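Local coordinates for Crov588 (Cafeteriavirus, PDB 6NYR), which is of unknown function but folds into a ring-shaped leucine-rich-repeat solenoid built of FNIP repeats, an architecture that in related proteins often serves binding, at residues Y81-N86 with L104-N109; F126-N131 with F148-N153; N445-S450 with E466-N471. All blocks are in the same frame, centred on the assembly; numbering follows the deposited sequence.

How the contacts relate
Contacts 1 and 2 lie in the same stack of post-strand loops, separated by the step in which 104-109 rests on 126-131, and contact 3 repeats the stacking about 65 Å away from either between centres, across the centre of the chain. The centres of contacts 1 and 2 are about 10 Å apart and they touch: Asp106 OD1 probably accepts a hydrogen bond from Glu128 N at 2.8 Å, and Asn109 OD1 probably one from Asn131 N at 3.0 Å. Both join the loops that directly follow neighbouring parallel strands, whereas 445-450 and 466-471 lead into the next strand. With the function unknown, none of the three can be tied to a ligand or active site.

Contact 1 (Y81-N86 with L104-N109); sequences YGIYKN and LGDVFN
Ile83 and Asp106 cross obliquely, Ile83 reaching in with CG1 anti to its backbone N (chi1 -170°) so that CD1 lies 3.1 Å from Asp106 OD2. The other carboxylate oxygen, OD1, faces the next turn, where it takes the amide of Glu128, and it also pairs with Lys103. Asn86 meets Val107 at about a right angle, its amide lying against one methyl, with ND2 3.4 Å from Val107 CG1, while the OD1 branch sits at the edge of the Phe108 ring. The second methyl of Val107, CG2, rests 3.7 Å from Ile83 O. Two backbone hydrogen bonds also join the loops. Asp106 N reaches Gly82 O in the carbonyl plane at 3.1 Å, and Val107 N reaches Lys85 O at 3.2 Å from above the plane of the Lys85 carbonyl. Gly105 CA lies 3.3 Å from Lys85 O in a CA-H...O contact, glycine letting the backbones approach this closely. Tyr81 sets its CB against Gly105 N and turns its ring away toward Phe59 and His87. Such stacking of the loops that leave adjacent parallel strands, turn upon turn, is characteristic of a leucine-rich-repeat solenoid.

Contact 2 (F126-N131 with F148-N153); sequences FGEEFN and FGEEFN
Two copies of the FGEEFN sequence, from consecutive turns of the FNIP-type leucine-rich-repeat solenoid, stack just after strands 123-125 and 145-147. Equivalent side chains run alongside, pointing the same way. The Phe126 and Phe148 rings are nearly parallel, with planes at 4°, but slid until they barely overlap; Phe126 CD2 comes 3.7 Å from Phe148 CD1. Phe130 and Phe152 meet rim to rim. The phenylalanines of a loop differ in chi1, CG lying beside the backbone N in Phe148 but anti to it in Phe152 (-179°), which brings Phe148 CE1 over the centre of the Phe152 ring. This repeated pairing builds an aromatic ladder along the coil's buried interior, and the backbone keeps the register: Glu151 N bonds to Glu128 O at 3.0 Å, nearly along the C=O axis. Asn131 belongs to a separate asparagine ladder, its OD1 accepting Asn153 N at 2.7 Å from above the amide plane, as Asn109 OD1 accepts Asn131 N. The Glu128 and Glu150 carboxylates stack, with planes 16° apart and Glu128 OE2 3.6 Å from Glu150 OE1. Glu128 OE2 also lies 2.9 Å from Glu129 OE2, which would probably raise at least one pKa.

Contact 3 (N445-S450 with E466-N471); sequences NVLPDS and ENVLPN
Neither segment is regular helix or strand, and the two backbones draw closest where the CA atoms of Asp449 and Pro470 are 4.1 Å apart, then diverge to 6.5 Å between those of Asn445 and Val468. Pro470 fits against the preceding turn by the CB-CG-CD edge of its ring: its CB sits 3.0 Å from Pro448 O, and its CD 3.7 Å from Leu447 CB. Leu447 crosses the proline obliquely. With CG beside the backbone N and an extended chi2 of 171°, it carries CD1 onward to Leu469 CD2, 4.0 Å away, making a small apolar cluster of Leu447, Leu469 and Pro470. On the more exposed side Asp449 and Asn471 lie alongside each other, pointing the same way with their flat ends 17° apart. Asp449 OD1 accepts the backbone amide Asn471 N at 3.2 Å, approached from above the carboxylate plane. Where the backbones part, a water bridges them, donating to Asn467 O and weakly held by Asn445 N. Leu447 and Leu469 both pack on Leu454 of strand 453-455, so the two loops, one leading into that strand and the other lying between it and strand 475-477, meet on a common strand residue.

Contact 1 (Y81-N86 with L104-N109)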
loop_
_atom_site.group_PDB
_atom_site.type_symbol
_atom_site.label_atom_id
_atom_site.label_comp_id
_atom_site.label_asym_id
_atom_site.label_seq_id
_atom_site.Cartn_x
_atom_site.Cartn_y
_atom_site.Cartn_z
ATOM N N TYR A 81 24.779 1.235 -9.257
ATOM C CA TYR A 81 25.476 2.221 -8.447
ATOM C C TYR A 81 24.559 3.396 -8.109
ATOM O O TYR A 81 23.503 3.597 -8.716
ATOM C CB TYR A 81 26.736 2.723 -9.162
ATOM C CG TYR A 81 27.862 1.718 -9.247
ATOM C CD1 TYR A 81 28.635 1.421 -8.132
ATOM C CD2 TYR A 81 28.166 1.082 -10.443
ATOM C CE1 TYR A 81 29.675 0.515 -8.201
ATOM C CE2 TYR A 81 29.205 0.168 -10.521
ATOM C CZ TYR A 81 29.956 -0.107 -9.396
ATOM O OH TYR A 81 30.992 -1.013 -9.461
ATOM N N GLY A 82 25.008 4.200 -7.137
ATOM C CA GLY A 82 24.199 5.225 -6.534
ATOM C C GLY A 82 24.637 6.632 -6.885
ATOM O O GLY A 82 25.330 6.872 -7.883
ATOM N N ILE A 83 24.261 7.576 -6.021
ATOM C CA ILE A 83 24.286 8.988 -6.381
ATOM C C ILE A 83 25.689 9.574 -6.361
ATOM O O ILE A 83 25.980 10.511 -7.117
ATOM C CB ILE A 83 23.351 9.765 -5.438
ATOM C CG1 ILE A 83 23.150 11.203 -5.924
ATOM C CG2 ILE A 83 23.923 9.789 -4.017
ATOM C CD1 ILE A 83 22.244 11.310 -7.127
ATOM N N TYR A 84 26.573 9.063 -5.514
ATOM C CA TYR A 84 27.889 9.658 -5.331
ATOM C C TYR A 84 28.993 8.927 -6.088
ATOM O O TYR A 84 30.151 9.352 -6.028
ATOM C CB TYR A 84 28.226 9.702 -3.834
ATOM C CG TYR A 84 27.567 10.826 -3.058
ATOM C CD1 TYR A 84 27.644 12.145 -3.501
ATOM C CD2 TYR A 84 26.879 10.571 -1.880
ATOM C CE1 TYR A 84 27.051 13.176 -2.790
ATOM C CE2 TYR A 84 26.278 11.602 -1.163
ATOM C CZ TYR A 84 26.369 12.896 -1.623
ATOM O OH TYR A 84 25.776 13.913 -0.910
ATOM N N LYS A 85 28.666 7.860 -6.814
ATOM C CA LYS A 85 29.680 7.042 -7.466
ATOM C C LYS A 85 30.076 7.627 -8.817
ATOM O O LYS A 85 29.217 7.948 -9.644
ATOM C CB LYS A 85 29.163 5.615 -7.648
ATOM C CG LYS A 85 30.133 4.665 -8.340
ATOM C CD LYS A 85 31.415 4.479 -7.535
ATOM C CE LYS A 85 32.293 3.383 -8.136
ATOM N NZ LYS A 85 33.421 3.913 -8.957
ATOM N N ASN A 86 31.380 7.762 -9.031
ATOM C CA ASN A 86 31.962 8.152 -10.306
ATOM C C ASN A 86 32.609 6.938 -10.963
ATOM O O ASN A 86 32.755 5.876 -10.353
ATOM C CB ASN A 86 32.995 9.267 -10.105
ATOM C CG ASN A 86 33.227 10.087 -11.360
ATOM O OD1 ASN A 86 32.876 9.674 -12.465
ATOM N ND2 ASN A 86 33.823 11.262 -11.193
ATOM N N LEU A 104 25.069 2.849 -14.113
ATOM C CA LEU A 104 26.253 3.636 -13.818
ATOM C C LEU A 104 25.992 4.597 -12.660
ATOM O O LEU A 104 24.852 4.971 -12.369
ATOM C CB LEU A 104 26.677 4.428 -15.052
ATOM C CG LEU A 104 27.059 3.588 -16.269
ATOM C CD1 LEU A 104 27.184 4.453 -17.511
ATOM C CD2 LEU A 104 28.353 2.837 -15.995
ATOM N N GLY A 105 27.073 4.977 -11.981
ATOM C CA GLY A 105 26.970 6.007 -10.966
ATOM C C GLY A 105 26.502 7.328 -11.549
ATOM O O GLY A 105 26.676 7.608 -12.736
ATOM N N ASP A 106 25.898 8.151 -10.695
ATOM C CA ASP A 106 25.284 9.388 -11.157
ATOM C C ASP A 106 26.290 10.501 -11.414
ATOM O O ASP A 106 25.948 11.469 -12.100
ATOM C CB ASP A 106 24.244 9.859 -10.137
ATOM C CG ASP A 106 23.041 8.935 -10.068
ATOM O OD1 ASP A 106 22.671 8.351 -11.109
ATOM O OD2 ASP A 106 22.469 8.786 -8.969
ATOM N N VAL A 107 27.508 10.397 -10.884
ATOM C CA VAL A 107 28.510 11.410 -11.191
ATOM C C VAL A 107 29.080 11.216 -12.596
ATOM O O VAL A 107 29.427 12.196 -13.266
ATOM C CB VAL A 107 29.644 11.398 -10.155
ATOM C CG1 VAL A 107 30.730 12.403 -10.537
ATOM C CG2 VAL A 107 29.112 11.690 -8.762
ATOM N N PHE A 108 29.180 9.972 -13.059
ATOM C CA PHE A 108 29.869 9.693 -14.307
ATOM C C PHE A 108 29.327 10.561 -15.433
ATOM O O PHE A 108 28.117 10.638 -15.653
ATOM C CB PHE A 108 29.719 8.222 -14.676
ATOM C CG PHE A 108 30.435 7.848 -15.936
ATOM C CD1 PHE A 108 31.817 7.785 -15.963
ATOM C CD2 PHE A 108 29.736 7.563 -17.094
ATOM C CE1 PHE A 108 32.488 7.436 -17.113
ATOM C CE2 PHE A 108 30.401 7.215 -18.251
ATOM C CZ PHE A 108 31.781 7.153 -18.262
ATOM N N ASN A 109 30.237 11.197 -16.160
ATOM C CA ASN A 109 29.853 12.099 -17.234
ATOM C C ASN A 109 31.022 12.284 -18.191
ATOM O O ASN A 109 31.468 13.412 -18.425
ATOM C CB ASN A 109 29.396 13.440 -16.662
ATOM C CG ASN A 109 28.800 14.339 -17.716
ATOM O OD1 ASN A 109 28.383 13.873 -18.776
ATOM N ND2 ASN A 109 28.764 15.631 -17.440
#

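Contact 2 (F126-N131 with F148-N153)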
loop_
_atom_site.group_PDB
_atom_site.type_symbol
_atom_site.label_atom_id
_atom_site.label_comp_id
_atom_site.label_asym_id
_atom_site.label_seq_id
_atom_site.Cartn_x
_atom_site.Cartn_y
_atom_site.Cartn_z
ATOM N N PHE A 126 21.835 4.837 -17.453
ATOM C CA PHE A 126 22.804 5.899 -17.225
ATOM C C PHE A 126 22.494 6.657 -15.937
ATOM O O PHE A 126 21.344 6.740 -15.495
ATOM C CB PHE A 126 22.828 6.883 -18.399
ATOM C CG PHE A 126 23.611 6.396 -19.589
ATOM C CD1 PHE A 126 24.994 6.487 -19.613
ATOM C CD2 PHE A 126 22.962 5.855 -20.685
ATOM C CE1 PHE A 126 25.713 6.042 -20.704
ATOM C CE2 PHE A 126 23.676 5.406 -21.779
ATOM C CZ PHE A 126 25.053 5.499 -21.789
ATOM N N GLY A 127 23.543 7.214 -15.341
ATOM C CA GLY A 127 23.400 8.007 -14.137
ATOM C C GLY A 127 22.782 9.365 -14.402
ATOM O O GLY A 127 22.591 9.797 -15.538
ATOM N N GLU A 128 22.471 10.055 -13.302
ATOM C CA GLU A 128 21.774 11.332 -13.390
ATOM C C GLU A 128 22.519 12.320 -14.281
ATOM O O GLU A 128 21.927 12.952 -15.160
ATOM C CB GLU A 128 21.588 11.918 -11.987
ATOM C CG GLU A 128 20.661 13.127 -11.929
ATOM C CD GLU A 128 20.567 13.741 -10.538
ATOM O OE1 GLU A 128 20.251 13.007 -9.576
ATOM O OE2 GLU A 128 20.811 14.961 -10.412
ATOM N N GLU A 129 23.825 12.463 -14.070
ATOM C CA GLU A 129 24.567 13.557 -14.684
ATOM C C GLU A 129 25.126 13.226 -16.060
ATOM O O GLU A 129 25.625 14.135 -16.736
ATOM C CB GLU A 129 25.710 14.002 -13.762
ATOM C CG GLU A 129 25.248 14.479 -12.391
ATOM C CD GLU A 129 24.298 15.664 -12.477
ATOM O OE1 GLU A 129 24.556 16.573 -13.299
ATOM O OE2 GLU A 129 23.290 15.681 -11.738
ATOM N N PHE A 130 25.039 11.974 -16.506
ATOM C CA PHE A 130 25.598 11.631 -17.805
ATOM C C PHE A 130 24.909 12.424 -18.907
ATOM O O PHE A 130 23.679 12.432 -19.011
ATOM C CB PHE A 130 25.459 10.140 -18.086
ATOM C CG PHE A 130 25.947 9.742 -19.452
ATOM C CD1 PHE A 130 27.286 9.469 -19.666
ATOM C CD2 PHE A 130 25.072 9.651 -20.521
ATOM C CE1 PHE A 130 27.744 9.107 -20.919
ATOM C CE2 PHE A 130 25.524 9.290 -21.778
ATOM C CZ PHE A 130 26.862 9.016 -21.977
ATOM N N ASN A 131 25.713 13.065 -19.751
ATOM C CA ASN A 131 25.201 13.857 -20.860
ATOM C C ASN A 131 26.298 14.008 -21.909
ATOM O O ASN A 131 26.696 15.129 -22.242
ATOM C CB ASN A 131 24.728 15.227 -20.379
ATOM C CG ASN A 131 24.039 16.012 -21.476
ATOM O OD1 ASN A 131 23.588 15.440 -22.469
ATOM N ND2 ASN A 131 23.974 17.324 -21.318
ATOM N N PHE A 148 17.977 6.385 -20.016
ATOM C CA PHE A 148 18.821 7.557 -19.826
ATOM C C PHE A 148 18.475 8.249 -18.510
ATOM O O PHE A 148 17.353 8.145 -18.004
ATOM C CB PHE A 148 18.668 8.546 -20.988
ATOM C CG PHE A 148 19.377 8.124 -22.245
ATOM C CD1 PHE A 148 20.750 8.276 -22.364
ATOM C CD2 PHE A 148 18.672 7.583 -23.310
ATOM C CE1 PHE A 148 21.407 7.892 -23.517
ATOM C CE2 PHE A 148 19.329 7.194 -24.467
ATOM C CZ PHE A 148 20.694 7.351 -24.569
ATOM N N GLY A 149 19.456 8.978 -17.973
ATOM C CA GLY A 149 19.281 9.740 -16.756
ATOM C C GLY A 149 18.719 11.126 -17.010
ATOM O O GLY A 149 18.321 11.478 -18.122
ATOM N N GLU A 150 18.716 11.936 -15.947
ATOM C CA GLU A 150 18.031 13.222 -16.007
ATOM C C GLU A 150 18.645 14.143 -17.053
ATOM O O GLU A 150 17.928 14.809 -17.807
ATOM C CB GLU A 150 18.077 13.921 -14.648
ATOM C CG GLU A 150 17.201 13.366 -13.556
ATOM C CD GLU A 150 17.237 14.252 -12.317
ATOM O OE1 GLU A 150 17.822 15.358 -12.391
ATOM O OE2 GLU A 150 16.695 13.843 -11.267
ATOM N N GLU A 151 19.971 14.210 -17.097
ATOM C CA GLU A 151 20.659 15.287 -17.793
ATOM C C GLU A 151 20.950 14.978 -19.252
ATOM O O GLU A 151 21.354 15.887 -19.987
ATOM C CB GLU A 151 21.975 15.614 -17.076
ATOM C CG GLU A 151 21.798 16.240 -15.703
ATOM C CD GLU A 151 20.941 17.487 -15.741
ATOM O OE1 GLU A 151 21.033 18.244 -16.733
ATOM O OE2 GLU A 151 20.171 17.709 -14.782
ATOM N N PHE A 152 20.753 13.741 -19.691
ATOM C CA PHE A 152 21.126 13.386 -21.047
ATOM C C PHE A 152 20.302 14.173 -22.055
ATOM O O PHE A 152 19.065 14.115 -22.045
ATOM C CB PHE A 152 20.941 11.898 -21.292
ATOM C CG PHE A 152 21.331 11.476 -22.673
ATOM C CD1 PHE A 152 22.668 11.348 -23.011
ATOM C CD2 PHE A 152 20.373 11.224 -23.637
ATOM C CE1 PHE A 152 23.042 10.965 -24.278
ATOM C CE2 PHE A 152 20.742 10.837 -24.914
ATOM C CZ PHE A 152 22.081 10.711 -25.232
ATOM N N ASN A 153 20.983 14.899 -22.932
ATOM C CA ASN A 153 20.326 15.609 -24.016
ATOM C C ASN A 153 21.293 15.710 -25.196
ATOM O O ASN A 153 21.720 16.789 -25.601
ATOM C CB ASN A 153 19.845 16.985 -23.560
ATOM C CG ASN A 153 18.977 17.659 -24.598
ATOM O OD1 ASN A 153 18.472 17.007 -25.514
ATOM N ND2 ASN A 153 18.807 18.967 -24.473
#

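Contact 3 (N445-S450 with E466-N471)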
loop_
_atom_site.group_PDB
_atom_site.type_symbol
_atom_site.label_atom_id
_atom_site.label_comp_id
_atom_site.label_asym_id
_atom_site.label_seq_id
_atom_site.Cartn_x
_atom_site.Cartn_y
_atom_site.Cartn_z
ATOM N N ASN A 445 -35.397 -5.366 15.639
ATOM C CA ASN A 445 -35.894 -5.700 14.306
ATOM C C ASN A 445 -35.558 -4.626 13.277
ATOM O O ASN A 445 -36.223 -4.521 12.239
ATOM C CB ASN A 445 -37.400 -5.965 14.331
ATOM C CG ASN A 445 -37.767 -7.160 15.198
ATOM O OD1 ASN A 445 -38.440 -7.015 16.219
ATOM N ND2 ASN A 445 -37.305 -8.344 14.805
ATOM N N VAL A 446 -34.536 -3.825 13.554
ATOM C CA VAL A 446 -34.008 -2.853 12.602
ATOM C C VAL A 446 -32.801 -3.411 11.864
ATOM O O VAL A 446 -32.738 -3.371 10.636
ATOM C CB VAL A 446 -33.655 -1.534 13.325
ATOM C CG1 VAL A 446 -33.006 -0.547 12.359
ATOM C CG2 VAL A 446 -34.894 -0.926 13.966
ATOM N N LEU A 447 -31.829 -3.930 12.608
ATOM C CA LEU A 447 -30.643 -4.515 12.004
ATOM C C LEU A 447 -30.967 -5.912 11.495
ATOM O O LEU A 447 -31.435 -6.749 12.272
ATOM C CB LEU A 447 -29.520 -4.572 13.023
ATOM C CG LEU A 447 -29.124 -3.219 13.617
ATOM C CD1 LEU A 447 -28.153 -3.393 14.772
ATOM C CD2 LEU A 447 -28.518 -2.330 12.539
ATOM N N PRO A 448 -30.742 -6.203 10.211
ATOM C CA PRO A 448 -31.063 -7.546 9.705
ATOM C C PRO A 448 -30.182 -8.609 10.341
ATOM O O PRO A 448 -28.980 -8.417 10.529
ATOM C CB PRO A 448 -30.793 -7.429 8.198
ATOM C CG PRO A 448 -29.797 -6.302 8.079
ATOM C CD PRO A 448 -30.189 -5.325 9.164
ATOM N N ASP A 449 -30.801 -9.745 10.672
ATOM C CA ASP A 449 -30.072 -10.828 11.320
ATOM C C ASP A 449 -28.948 -11.371 10.449
ATOM O O ASP A 449 -28.039 -12.024 10.972
ATOM C CB ASP A 449 -31.044 -11.947 11.699
ATOM C CG ASP A 449 -31.878 -11.603 12.922
ATOM O OD1 ASP A 449 -31.304 -11.089 13.904
ATOM O OD2 ASP A 449 -33.106 -11.831 12.899
ATOM N N SER A 450 -28.975 -11.107 9.139
ATOM C CA SER A 450 -27.900 -11.552 8.259
ATOM C C SER A 450 -26.602 -10.792 8.502
ATOM O O SER A 450 -25.526 -11.299 8.170
ATOM C CB SER A 450 -28.321 -11.393 6.795
ATOM O OG SER A 450 -28.558 -10.032 6.477
ATOM N N GLU A 466 -31.863 -5.206 24.392
ATOM C CA GLU A 466 -31.887 -6.624 24.052
ATOM C C GLU A 466 -32.388 -6.873 22.633
ATOM O O GLU A 466 -33.171 -6.100 22.075
ATOM C CB GLU A 466 -32.779 -7.393 25.030
ATOM C CG GLU A 466 -32.342 -7.331 26.476
ATOM C CD GLU A 466 -33.091 -8.326 27.351
ATOM O OE1 GLU A 466 -33.282 -9.482 26.916
ATOM O OE2 GLU A 466 -33.495 -7.948 28.473
ATOM N N ASN A 467 -31.931 -7.993 22.063
ATOM C CA ASN A 467 -32.345 -8.463 20.737
ATOM C C ASN A 467 -32.333 -7.343 19.702
ATOM O O ASN A 467 -33.091 -7.368 18.729
ATOM C CB ASN A 467 -33.726 -9.126 20.785
ATOM C CG ASN A 467 -34.002 -9.995 19.565
ATOM O OD1 ASN A 467 -33.124 -10.728 19.101
ATOM N ND2 ASN A 467 -35.222 -9.912 19.038
ATOM N N VAL A 468 -31.470 -6.353 19.903
ATOM C CA VAL A 468 -31.251 -5.325 18.893
ATOM C C VAL A 468 -30.196 -5.765 17.889
ATOM O O VAL A 468 -30.372 -5.626 16.676
ATOM C CB VAL A 468 -30.852 -3.994 19.568
ATOM C CG1 VAL A 468 -30.382 -2.985 18.519
ATOM C CG2 VAL A 468 -32.011 -3.436 20.375
ATOM N N LEU A 469 -29.089 -6.300 18.378
ATOM C CA LEU A 469 -27.989 -6.694 17.510
ATOM C C LEU A 469 -28.330 -7.991 16.783
ATOM O O LEU A 469 -28.937 -8.894 17.369
ATOM C CB LEU A 469 -26.713 -6.869 18.317
ATOM C CG LEU A 469 -26.183 -5.605 18.998
ATOM C CD1 LEU A 469 -24.866 -5.904 19.715
ATOM C CD2 LEU A 469 -26.016 -4.460 18.012
ATOM N N PRO A 470 -27.979 -8.093 15.504
ATOM C CA PRO A 470 -28.362 -9.279 14.729
ATOM C C PRO A 470 -27.665 -10.538 15.225
ATOM O O PRO A 470 -26.602 -10.504 15.852
ATOM C CB PRO A 470 -27.932 -8.938 13.295
ATOM C CG PRO A 470 -26.966 -7.802 13.424
ATOM C CD PRO A 470 -27.332 -7.059 14.673
ATOM N N ASN A 471 -28.298 -11.677 14.922
ATOM C CA ASN A 471 -27.823 -12.961 15.421
ATOM C C ASN A 471 -26.475 -13.350 14.834
ATOM O O ASN A 471 -25.674 -13.993 15.522
ATOM C CB ASN A 471 -28.856 -14.048 15.114
ATOM C CG ASN A 471 -30.243 -13.700 15.629
ATOM O OD1 ASN A 471 -31.236 -13.813 14.906
ATOM N ND2 ASN A 471 -30.318 -13.278 16.885
HETATM O O HOH W 1 -33.081 -7.797 15.533
#